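Local coordinates for nitrogen regulatory protein P-II (Thiomonas arsenitoxydans, PDB 5D4P) that binds adenine nucleotides between the subunits of a trimer and probably regulates enzymes, at residues Lys34-Val39 / Ile64-Ala69. Sequence-based numbering, arbitrary orientation.
Sequences KGYTIV and IMIIAA. With ADP (adenosine-5'-diphosphate), chain D.
Thr-37 and Ile-67 form a hydrogen-bonded antiparallel pair, each using both its N-H and its carbonyl: Ile-67 N reaches Thr-37 O at 2.7 Å and Thr-37 N reaches Ile-67 O at 2.9 Å. Two residues on, Val-39 and Met-65 repeat the exchange with two nearly straight bonds. At Ala-69 the strand continues, but adenine, not segment 34-39, supplies the partners of its N and O. Ala-69 N donates to N1 of ADP at 3.0 Å, almost linearly (176°), while Ala-69 O accepts from the adenine N6 at 3.1 Å. That carbonyl also takes a hydrogen bond from a water, which in turn accepts from Lys-34 N and so bridges two residues that make no direct contact. Because OG1 of Thr-37 lies beside the backbone N (chi1 -57°), its hydroxyl meets the nucleotide, donating to N3 and accepting from the ribose O2', both at 2.8 Å; Ser-90 and Gly-91 of the second subunit help complete the site. On the same sheet face, Val-39 CG2 packs on Ile-67 CD1 (3.8 Å) and the methyl end of Met-65; on the other, Ile-38 lies alongside Ile-66. This latter face rests on helix 21-31. In the ferredoxin-like fold of P-II proteins, strand 63-70 lies between strands 7-17 and 36-45, and the latter continues the sheet into the second subunit.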
ATOM      1  N   LYS C  34      -1.103  11.499  14.335  1.00 38.77           N
ATOM      2  CA  LYS C  34      -0.435  12.752  13.972  1.00 43.47           C
ATOM      3  C   LYS C  34      -0.455  13.033  12.460  1.00 42.77           C
ATOM      4  O   LYS C  34      -0.103  14.129  12.018  1.00 47.27           O
ATOM      5  CB  LYS C  34       1.009  12.755  14.493  1.00 46.89           C
ATOM      6  CG  LYS C  34       1.119  12.729  16.005  0.50 40.88           C
ATOM      7  N   GLY C  35      -0.879  12.058  11.668  1.00 33.05           N
ATOM      8  CA  GLY C  35      -0.993  12.260  10.233  1.00 38.73           C
ATOM      9  C   GLY C  35      -1.675  11.089   9.560  1.00 38.76           C
ATOM     10  O   GLY C  35      -1.809  10.023  10.169  1.00 40.63           O
ATOM     11  N   TYR C  36      -2.108  11.279   8.314  1.00 35.62           N
ATOM     12  CA  TYR C  36      -2.684  10.182   7.530  1.00 28.33           C
ATOM     13  C   TYR C  36      -2.673  10.523   6.040  1.00 32.38           C
ATOM     14  O   TYR C  36      -2.598  11.698   5.655  1.00 29.38           O
ATOM     15  CB  TYR C  36      -4.126   9.840   7.995  1.00 28.59           C
ATOM     16  CG  TYR C  36      -5.132  10.977   7.904  1.00 39.82           C
ATOM     17  CD1 TYR C  36      -5.698  11.329   6.687  1.00 41.88           C
ATOM     18  CD2 TYR C  36      -5.527  11.687   9.031  1.00 38.89           C
ATOM     19  CE1 TYR C  36      -6.637  12.360   6.590  1.00 39.75           C
ATOM     20  CE2 TYR C  36      -6.465  12.735   8.940  1.00 39.69           C
ATOM     21  CZ  TYR C  36      -7.005  13.062   7.710  1.00 42.31           C
ATOM     22  OH  TYR C  36      -7.920  14.085   7.587  1.00 53.63           O
ATOM     23  N   THR C  37      -2.759   9.475   5.222  1.00 30.57           N
ATOM     24  CA  THR C  37      -2.689   9.557   3.767  1.00 36.68           C
ATOM     25  C   THR C  37      -3.901   8.856   3.152  1.00 36.21           C
ATOM     26  O   THR C  37      -4.293   7.780   3.595  1.00 30.02           O
ATOM     27  CB  THR C  37      -1.361   8.918   3.251  1.00 25.27           C
ATOM     28  OG1 THR C  37      -0.283   9.582   3.887  1.00 26.61           O
ATOM     29  CG2 THR C  37      -1.212   9.047   1.746  1.00 25.22           C
ATOM     30  N   ILE C  38      -4.520   9.478   2.157  1.00 26.61           N
ATOM     31  CA  ILE C  38      -5.711   8.886   1.571  1.00 29.38           C
ATOM     32  C   ILE C  38      -5.471   8.549   0.121  1.00 33.53           C
ATOM     33  O   ILE C  38      -5.023   9.405  -0.644  1.00 31.98           O
ATOM     34  CB  ILE C  38      -6.943   9.817   1.717  1.00 28.06           C
ATOM     35  CG1 ILE C  38      -7.142  10.160   3.200  1.00 28.67           C
ATOM     36  CG2 ILE C  38      -8.170   9.163   1.121  1.00 38.90           C
ATOM     37  CD1 ILE C  38      -8.323  11.032   3.506  1.00 30.42           C
ATOM     38  N   VAL C  39      -5.693   7.279  -0.226  1.00 36.89           N
ATOM     39  CA  VAL C  39      -5.624   6.805  -1.614  1.00 33.93           C
ATOM     40  C   VAL C  39      -7.044   6.708  -2.193  1.00 35.13           C
ATOM     41  O   VAL C  39      -7.865   5.909  -1.719  1.00 28.94           O
ATOM     42  CB  VAL C  39      -4.947   5.434  -1.712  1.00 32.81           C
ATOM     43  CG1 VAL C  39      -4.792   5.033  -3.177  1.00 35.69           C
ATOM     44  CG2 VAL C  39      -3.581   5.438  -1.003  1.00 27.77           C
ATOM     45  N   ILE C  64     -12.282   4.418  -0.956  1.00 29.80           N
ATOM     46  CA  ILE C  64     -10.971   4.978  -0.617  1.00 28.49           C
ATOM     47  C   ILE C  64     -10.235   4.117   0.390  1.00 30.18           C
ATOM     48  O   ILE C  64     -10.839   3.255   1.034  1.00 27.32           O
ATOM     49  CB  ILE C  64     -11.077   6.393  -0.032  1.00 29.53           C
ATOM     50  CG1 ILE C  64     -11.718   6.343   1.358  1.00 39.71           C
ATOM     51  CG2 ILE C  64     -11.824   7.330  -1.002  1.00 29.20           C
ATOM     52  CD1 ILE C  64     -11.777   7.677   2.073  1.00 47.35           C
ATOM     53  N   MET C  65      -8.925   4.337   0.497  1.00 26.43           N
ATOM     54  CA  MET C  65      -8.120   3.731   1.550  1.00 27.10           C
ATOM     55  C   MET C  65      -7.354   4.798   2.358  1.00 30.41           C
ATOM     56  O   MET C  65      -6.646   5.638   1.805  1.00 27.16           O
ATOM     57  CB  MET C  65      -7.134   2.693   0.973  1.00 22.52           C
ATOM     58  CG  MET C  65      -6.219   2.061   2.042  1.00 37.86           C
ATOM     59  SD  MET C  65      -5.138   0.715   1.436  1.00 33.92           S
ATOM     60  CE  MET C  65      -4.194   1.638   0.250  1.00 21.41           C
ATOM     61  N   ILE C  66      -7.537   4.773   3.671  1.00 33.05           N
ATOM     62  CA  ILE C  66      -6.840   5.677   4.568  1.00 28.15           C
ATOM     63  C   ILE C  66      -5.672   4.964   5.233  1.00 33.57           C
ATOM     64  O   ILE C  66      -5.880   3.994   5.967  1.00 27.29           O
ATOM     65  CB  ILE C  66      -7.792   6.219   5.652  1.00 32.64           C
ATOM     66  CG1 ILE C  66      -8.960   6.968   4.997  1.00 26.95           C
ATOM     67  CG2 ILE C  66      -7.038   7.110   6.637  1.00 30.13           C
ATOM     68  CD1 ILE C  66     -10.077   7.278   5.954  1.00 28.28           C
ATOM     69  N   ILE C  67      -4.454   5.467   4.990  1.00 36.72           N
ATOM     70  CA  ILE C  67      -3.225   4.905   5.561  1.00 27.05           C
ATOM     71  C   ILE C  67      -2.786   5.735   6.747  1.00 32.57           C
ATOM     72  O   ILE C  67      -2.557   6.945   6.612  1.00 27.37           O
ATOM     73  CB  ILE C  67      -2.065   4.880   4.543  1.00 26.50           C
ATOM     74  CG1 ILE C  67      -2.490   4.186   3.251  1.00 24.49           C
ATOM     75  CG2 ILE C  67      -0.814   4.256   5.171  1.00 21.83           C
ATOM     76  CD1 ILE C  67      -1.616   4.521   2.066  1.00 30.71           C
ATOM     77  N   ALA C  68      -2.661   5.104   7.911  1.00 32.81           N
ATOM     78  CA  ALA C  68      -2.303   5.853   9.109  1.00 30.45           C
ATOM     79  C   ALA C  68      -1.258   5.130   9.930  1.00 31.17           C
ATOM     80  O   ALA C  68      -1.494   4.023  10.413  1.00 29.70           O
ATOM     81  CB  ALA C  68      -3.545   6.138   9.954  1.00 28.92           C
ATOM     82  N   ALA C  69      -0.085   5.742  10.054  1.00 31.21           N
ATOM     83  CA  ALA C  69       0.966   5.195  10.905  1.00 27.54           C
ATOM     84  C   ALA C  69       0.783   5.691  12.332  1.00 27.17           C
ATOM     85  O   ALA C  69       0.730   6.897  12.575  1.00 37.76           O
ATOM     86  CB  ALA C  69       2.338   5.567  10.369  1.00 25.48           C
TER
HETATM   87  PB  ADP D 201       3.705  19.029   7.215  1.00 63.01           P
HETATM   88  O1B ADP D 201       2.284  19.425   6.898  1.00 69.95           O
HETATM   89  O2B ADP D 201       4.756  19.830   6.495  1.00 66.43           O
HETATM   90  O3B ADP D 201       3.989  18.867   8.691  1.00 60.49           O
HETATM   91  PA  ADP D 201       4.263  16.181   7.205  1.00 42.47           P
HETATM   92  O1A ADP D 201       3.900  16.141   8.671  1.00 42.48           O
HETATM   93  O2A ADP D 201       5.672  15.846   6.768  1.00 47.54           O
HETATM   94  O3A ADP D 201       3.801  17.568   6.522  1.00 52.97           O
HETATM   95  O5' ADP D 201       3.335  15.105   6.432  1.00 50.12           O
HETATM   96  C5' ADP D 201       3.401  15.047   5.006  1.00 38.78           C
HETATM   97  C4' ADP D 201       2.450  14.003   4.450  1.00 31.92           C
HETATM   98  O4' ADP D 201       2.923  12.717   4.826  1.00 31.11           O
HETATM   99  C3' ADP D 201       1.038  14.082   5.019  1.00 39.63           C
HETATM  100  O3' ADP D 201       0.198  14.926   4.241  1.00 36.15           O
HETATM  101  C2' ADP D 201       0.568  12.644   4.961  1.00 35.34           C
HETATM  102  O2' ADP D 201       0.060  12.364   3.664  1.00 38.79           O
HETATM  103  C1' ADP D 201       1.844  11.843   5.143  1.00 33.78           C
HETATM  104  N9  ADP D 201       1.889  11.491   6.576  1.00 29.99           N
HETATM  105  C8  ADP D 201       2.401  12.232   7.586  1.00 30.55           C
HETATM  106  N7  ADP D 201       2.240  11.608   8.777  1.00 30.38           N
HETATM  107  C5  ADP D 201       1.606  10.444   8.519  1.00 34.81           C
HETATM  108  C6  ADP D 201       1.124   9.290   9.309  1.00 32.12           C
HETATM  109  N6  ADP D 201       1.287   9.242  10.656  1.00 30.50           N
HETATM  110  N1  ADP D 201       0.514   8.290   8.637  1.00 34.41           N
HETATM  111  C2  ADP D 201       0.336   8.306   7.296  1.00 32.21           C
HETATM  112  N3  ADP D 201       0.739   9.317   6.514  1.00 29.94           N
HETATM  113  C4  ADP D 201       1.372  10.381   7.067  1.00 29.47           C
HETATM  114  O   HOH W   1       0.564   9.232  14.298  1.00 46.06           O